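PDB 5T11: lipoprotein from Paraburkholderia phytofirmans, which forms a periplasmic dodecamer, PelC, that probably guides Pel polysaccharide export across the outer membrane. Local coordinates for residues R100-V111 with R133-V144. The protein carries 1 engineered substitution. Numbering follows the deposited sequence.
Sequences RYKTGVDGEPVV and RTGWSRSGLSSV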
loop_
_atom_site.group_PDB
_atom_site.type_symbol
_atom_site.label_atom_id
_atom_site.label_comp_id
_atom_site.label_asym_id
_atom_site.label_seq_id
_atom_site.Cartn_x
_atom_site.Cartn_y
_atom_site.Cartn_z
ATOM N N ARG B 100 11.519 15.563 18.358
ATOM C CA ARG B 100 10.473 15.024 17.490
ATOM C C ARG B 100 9.130 15.240 18.165
ATOM O O ARG B 100 9.058 15.567 19.355
ATOM C CB ARG B 100 10.693 13.530 17.217
ATOM C CG ARG B 100 10.620 12.671 18.505
ATOM C CD ARG B 100 10.641 11.167 18.222
ATOM N NE ARG B 100 9.481 10.755 17.418
ATOM C CZ ARG B 100 9.162 9.491 17.161
ATOM N NH1 ARG B 100 9.912 8.494 17.635
ATOM N NH2 ARG B 100 8.091 9.221 16.435
ATOM N N TYR B 101 8.059 15.052 17.392
ATOM C CA TYR B 101 6.761 14.759 17.990
ATOM C C TYR B 101 6.669 13.254 18.157
ATOM O O TYR B 101 7.107 12.496 17.285
ATOM C CB TYR B 101 5.587 15.265 17.139
ATOM C CG TYR B 101 5.540 16.776 16.976
ATOM C CD1 TYR B 101 4.941 17.577 17.947
ATOM C CD2 TYR B 101 6.105 17.407 15.856
ATOM C CE1 TYR B 101 4.894 18.962 17.823
ATOM C CE2 TYR B 101 6.063 18.813 15.722
ATOM C CZ TYR B 101 5.455 19.578 16.717
ATOM O OH TYR B 101 5.400 20.958 16.626
ATOM N N LYS B 102 6.140 12.815 19.298
ATOM C CA LYS B 102 5.840 11.401 19.421
ATOM C C LYS B 102 4.755 11.040 18.407
ATOM O O LYS B 102 4.077 11.907 17.846
ATOM C CB LYS B 102 5.419 11.048 20.860
ATOM C CG LYS B 102 6.605 11.104 21.859
ATOM C CD LYS B 102 6.171 11.179 23.347
ATOM C CE LYS B 102 5.261 10.053 23.758
ATOM N NZ LYS B 102 5.137 9.999 25.279
ATOM N N THR B 103 4.616 9.746 18.157
ATOM C CA THR B 103 3.827 9.280 17.028
ATOM C C THR B 103 2.335 9.438 17.304
ATOM O O THR B 103 1.876 9.379 18.449
ATOM C CB THR B 103 4.175 7.820 16.716
ATOM O OG1 THR B 103 3.798 7.514 15.370
ATOM C CG2 THR B 103 3.443 6.866 17.664
ATOM N N GLY B 104 1.583 9.672 16.241
ATOM C CA GLY B 104 0.141 9.765 16.337
ATOM C C GLY B 104 -0.355 11.205 16.277
ATOM O O GLY B 104 0.374 12.170 16.542
ATOM N N VAL B 105 -1.619 11.336 15.883
ATOM C CA VAL B 105 -2.342 12.587 16.021
ATOM C C VAL B 105 -2.229 13.063 17.463
ATOM O O VAL B 105 -2.420 12.285 18.402
ATOM C CB VAL B 105 -3.807 12.379 15.598
ATOM C CG1 VAL B 105 -4.642 13.577 15.978
ATOM C CG2 VAL B 105 -3.887 12.085 14.099
ATOM N N ASP B 106 -1.910 14.341 17.641
ATOM C CA ASP B 106 -1.717 14.929 18.970
ATOM C C ASP B 106 -0.556 14.294 19.741
ATOM O O ASP B 106 -0.470 14.439 20.961
ATOM C CB ASP B 106 -3.000 14.866 19.812
ATOM C CG ASP B 106 -4.018 15.906 19.394
ATOM O OD1 ASP B 106 -3.599 17.023 19.014
ATOM O OD2 ASP B 106 -5.230 15.608 19.442
ATOM N N GLY B 107 0.361 13.612 19.058
ATOM C CA GLY B 107 1.595 13.205 19.699
ATOM C C GLY B 107 2.369 14.425 20.166
ATOM O O GLY B 107 2.540 15.392 19.407
ATOM N N GLU B 108 2.858 14.381 21.424
ATOM C CA GLU B 108 3.473 15.515 22.091
ATOM C C GLU B 108 4.922 15.726 21.637
ATOM O O GLU B 108 5.625 14.768 21.301
ATOM C CB GLU B 108 3.430 15.325 23.612
ATOM C CG GLU B 108 4.157 14.107 24.140
ATOM C CD GLU B 108 3.237 12.897 24.331
ATOM O OE1 GLU B 108 2.350 12.662 23.478
ATOM O OE2 GLU B 108 3.402 12.180 25.348
ATOM N N PRO B 109 5.385 16.975 21.618
ATOM C CA PRO B 109 6.805 17.237 21.335
ATOM C C PRO B 109 7.698 16.799 22.484
ATOM O O PRO B 109 7.332 16.892 23.657
ATOM C CB PRO B 109 6.857 18.763 21.160
ATOM C CG PRO B 109 5.693 19.280 21.986
ATOM C CD PRO B 109 4.610 18.215 21.814
ATOM N N VAL B 110 8.887 16.315 22.135
ATOM C CA VAL B 110 9.876 15.873 23.111
ATOM C C VAL B 110 11.258 16.331 22.645
ATOM O O VAL B 110 11.592 16.221 21.460
ATOM C CB VAL B 110 9.832 14.338 23.311
ATOM C CG1 VAL B 110 8.530 13.906 23.989
ATOM C CG2 VAL B 110 9.938 13.639 21.980
ATOM N N VAL B 111 12.065 16.835 23.580
ATOM C CA VAL B 111 13.390 17.384 23.283
ATOM C C VAL B 111 14.392 16.896 24.322
ATOM O O VAL B 111 14.127 16.955 25.529
ATOM C CB VAL B 111 13.376 18.927 23.268
ATOM C CG1 VAL B 111 14.785 19.488 23.015
ATOM C CG2 VAL B 111 12.390 19.446 22.209
ATOM N N ARG B 133 12.713 17.652 27.959
ATOM C CA ARG B 133 11.378 18.174 28.224
ATOM C C ARG B 133 10.345 17.491 27.334
ATOM O O ARG B 133 10.629 17.124 26.188
ATOM C CB ARG B 133 11.321 19.697 28.026
ATOM C CG ARG B 133 9.980 20.306 28.416
ATOM C CD ARG B 133 10.034 21.813 28.415
ATOM N NE ARG B 133 10.941 22.313 29.440
ATOM C CZ ARG B 133 11.145 23.601 29.687
ATOM N NH1 ARG B 133 10.501 24.514 28.977
ATOM N NH2 ARG B 133 11.988 23.976 30.643
ATOM N N THR B 134 9.141 17.336 27.888
ATOM C CA THR B 134 7.965 16.826 27.189
ATOM C C THR B 134 6.863 17.879 27.256
ATOM O O THR B 134 6.493 18.315 28.355
ATOM C CB THR B 134 7.481 15.518 27.829
ATOM O OG1 THR B 134 8.567 14.591 27.931
ATOM C CG2 THR B 134 6.359 14.886 27.013
ATOM N N GLY B 135 6.329 18.274 26.092
ATOM C CA GLY B 135 5.189 19.175 26.034
ATOM C C GLY B 135 3.876 18.416 26.156
ATOM O O GLY B 135 3.851 17.200 26.346
ATOM N N TRP B 136 2.757 19.148 26.102
ATOM C CA TRP B 136 1.494 18.426 25.969
ATOM C C TRP B 136 1.139 18.328 24.484
ATOM O O TRP B 136 1.851 18.830 23.617
ATOM C CB TRP B 136 0.348 19.056 26.779
ATOM C CG TRP B 136 -0.996 18.184 26.748
ATOM C CD1 TRP B 136 -1.239 16.974 27.383
ATOM C CD2 TRP B 136 -2.201 18.481 26.019
ATOM N NE1 TRP B 136 -2.517 16.531 27.101
ATOM C CE2 TRP B 136 -3.123 17.440 26.271
ATOM C CE3 TRP B 136 -2.592 19.529 25.184
ATOM C CZ2 TRP B 136 -4.396 17.423 25.699
ATOM C CZ3 TRP B 136 -3.861 19.509 24.634
ATOM C CH2 TRP B 136 -4.748 18.467 24.896
ATOM N N SER B 137 0.026 17.658 24.194
ATOM C CA SER B 137 -0.401 17.431 22.821
ATOM C C SER B 137 -0.534 18.726 22.034
ATOM O O SER B 137 -0.362 18.724 20.808
ATOM C CB SER B 137 -1.729 16.686 22.825
ATOM O OG SER B 137 -1.677 15.652 23.770
ATOM N N ARG B 138 -0.848 19.833 22.705
ATOM C CA ARG B 138 -1.105 21.085 22.008
ATOM C C ARG B 138 0.148 21.916 21.770
ATOM O O ARG B 138 0.067 22.925 21.066
ATOM C CB ARG B 138 -2.112 21.938 22.789
ATOM C CG ARG B 138 -1.472 22.671 23.957
ATOM C CD ARG B 138 -2.388 23.723 24.564
ATOM N NE ARG B 138 -3.564 23.134 25.195
ATOM C CZ ARG B 138 -3.515 22.393 26.294
ATOM N NH1 ARG B 138 -4.631 21.894 26.815
ATOM N NH2 ARG B 138 -2.341 22.134 26.861
ATOM N N SER B 139 1.292 21.532 22.331
ATOM C CA SER B 139 2.459 22.399 22.265
ATOM C C SER B 139 3.244 22.190 20.968
ATOM O O SER B 139 3.096 21.188 20.260
ATOM C CB SER B 139 3.372 22.179 23.472
ATOM O OG SER B 139 3.370 20.835 23.902
ATOM N N GLY B 140 4.079 23.178 20.661
ATOM C CA GLY B 140 4.928 23.149 19.485
ATOM C C GLY B 140 6.317 22.659 19.838
ATOM O O GLY B 140 6.875 23.015 20.882
ATOM N N LEU B 141 6.867 21.819 18.961
ATOM C CA LEU B 141 8.231 21.342 19.154
ATOM C C LEU B 141 9.206 22.510 19.315
ATOM O O LEU B 141 10.015 22.536 20.251
ATOM C CB LEU B 141 8.624 20.454 17.973
ATOM C CG LEU B 141 10.038 19.883 17.919
ATOM C CD1 LEU B 141 10.401 19.208 19.238
ATOM C CD2 LEU B 141 10.140 18.891 16.771
ATOM N N SER B 142 9.151 23.494 18.410
ATOM C CA SER B 142 10.105 24.593 18.549
ATOM C C SER B 142 9.866 25.404 19.828
ATOM O O SER B 142 10.831 25.881 20.429
ATOM C CB SER B 142 10.086 25.496 17.305
ATOM O OG SER B 142 8.796 26.045 17.060
ATOM N N SER B 143 8.613 25.574 20.268
ATOM C CA SER B 143 8.389 26.238 21.553
ATOM C C SER B 143 9.051 25.467 22.691
ATOM O O SER B 143 9.723 26.055 23.548
ATOM C CB SER B 143 6.895 26.401 21.829
ATOM O OG SER B 143 6.340 27.451 21.060
ATOM N N VAL B 144 8.876 24.141 22.713
ATOM C CA VAL B 144 9.487 23.338 23.765
ATOM C C VAL B 144 11.010 23.418 23.685
ATOM O O VAL B 144 11.693 23.620 24.695
ATOM C CB VAL B 144 8.986 21.885 23.694
ATOM C CG1 VAL B 144 9.821 21.006 24.593
ATOM C CG2 VAL B 144 7.518 21.816 24.121
#
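Leu141, in the first turn of helix 141-152, packs against Pro109, which opens strand 109-119, at the open end of the antiparallel hairpin of strands 109-119 and 125-134, within a mixed sheet; here strand 125-134 finishes and the chain loops over into the helix. Strand pairing fixes the base of the contact: Val111 and Arg133 form a hydrogen-bonded pair, and next to it Val110 and Thr134 form a non-hydrogen-bonded one. One step further, Gly135 N donates to Pro109 O (3.0 Å). Pro109 thus uses its carbonyl in the sheet while its ring fills the bend made by 135-141. Pro109 CB lies 3.5 Å from Leu141 CA, Pro109 CG reaches Val144 CG2 at 3.8 Å, and Pro109 CD faces Trp136 O. That carbonyl accepts from Ser139 N, which closes the type I turn 136-139 beside the ring. With CG anti to the backbone N (chi1 177°), Leu141 brings CD1 against Val111 CG2 at 3.6 Å. Val111 CG2 also touches Val144 CG1, so the helix start covers the face that carries Val111; Trp99 of strand 90-99 contacts both Val111 and Leu141. On the opposite face, Thr134 CG2 touches both Val110 CG1 and Glu108 CG. Glu108 OE2 turns away to Lys102 and to Arg138 of a third subunit, joining the loop before the strand to a neighbouring subunit. Tyr101 lies beside the helix start, its CZ 3.5 Å from Leu141 CB, and its hydroxyl also bonds Glu98 of a second subunit. The same oxygen, Tyr101 OH, accepts the backbone N-H of Leu141 in a virtually straight bond of 2.9 Å (178° at the hydrogen).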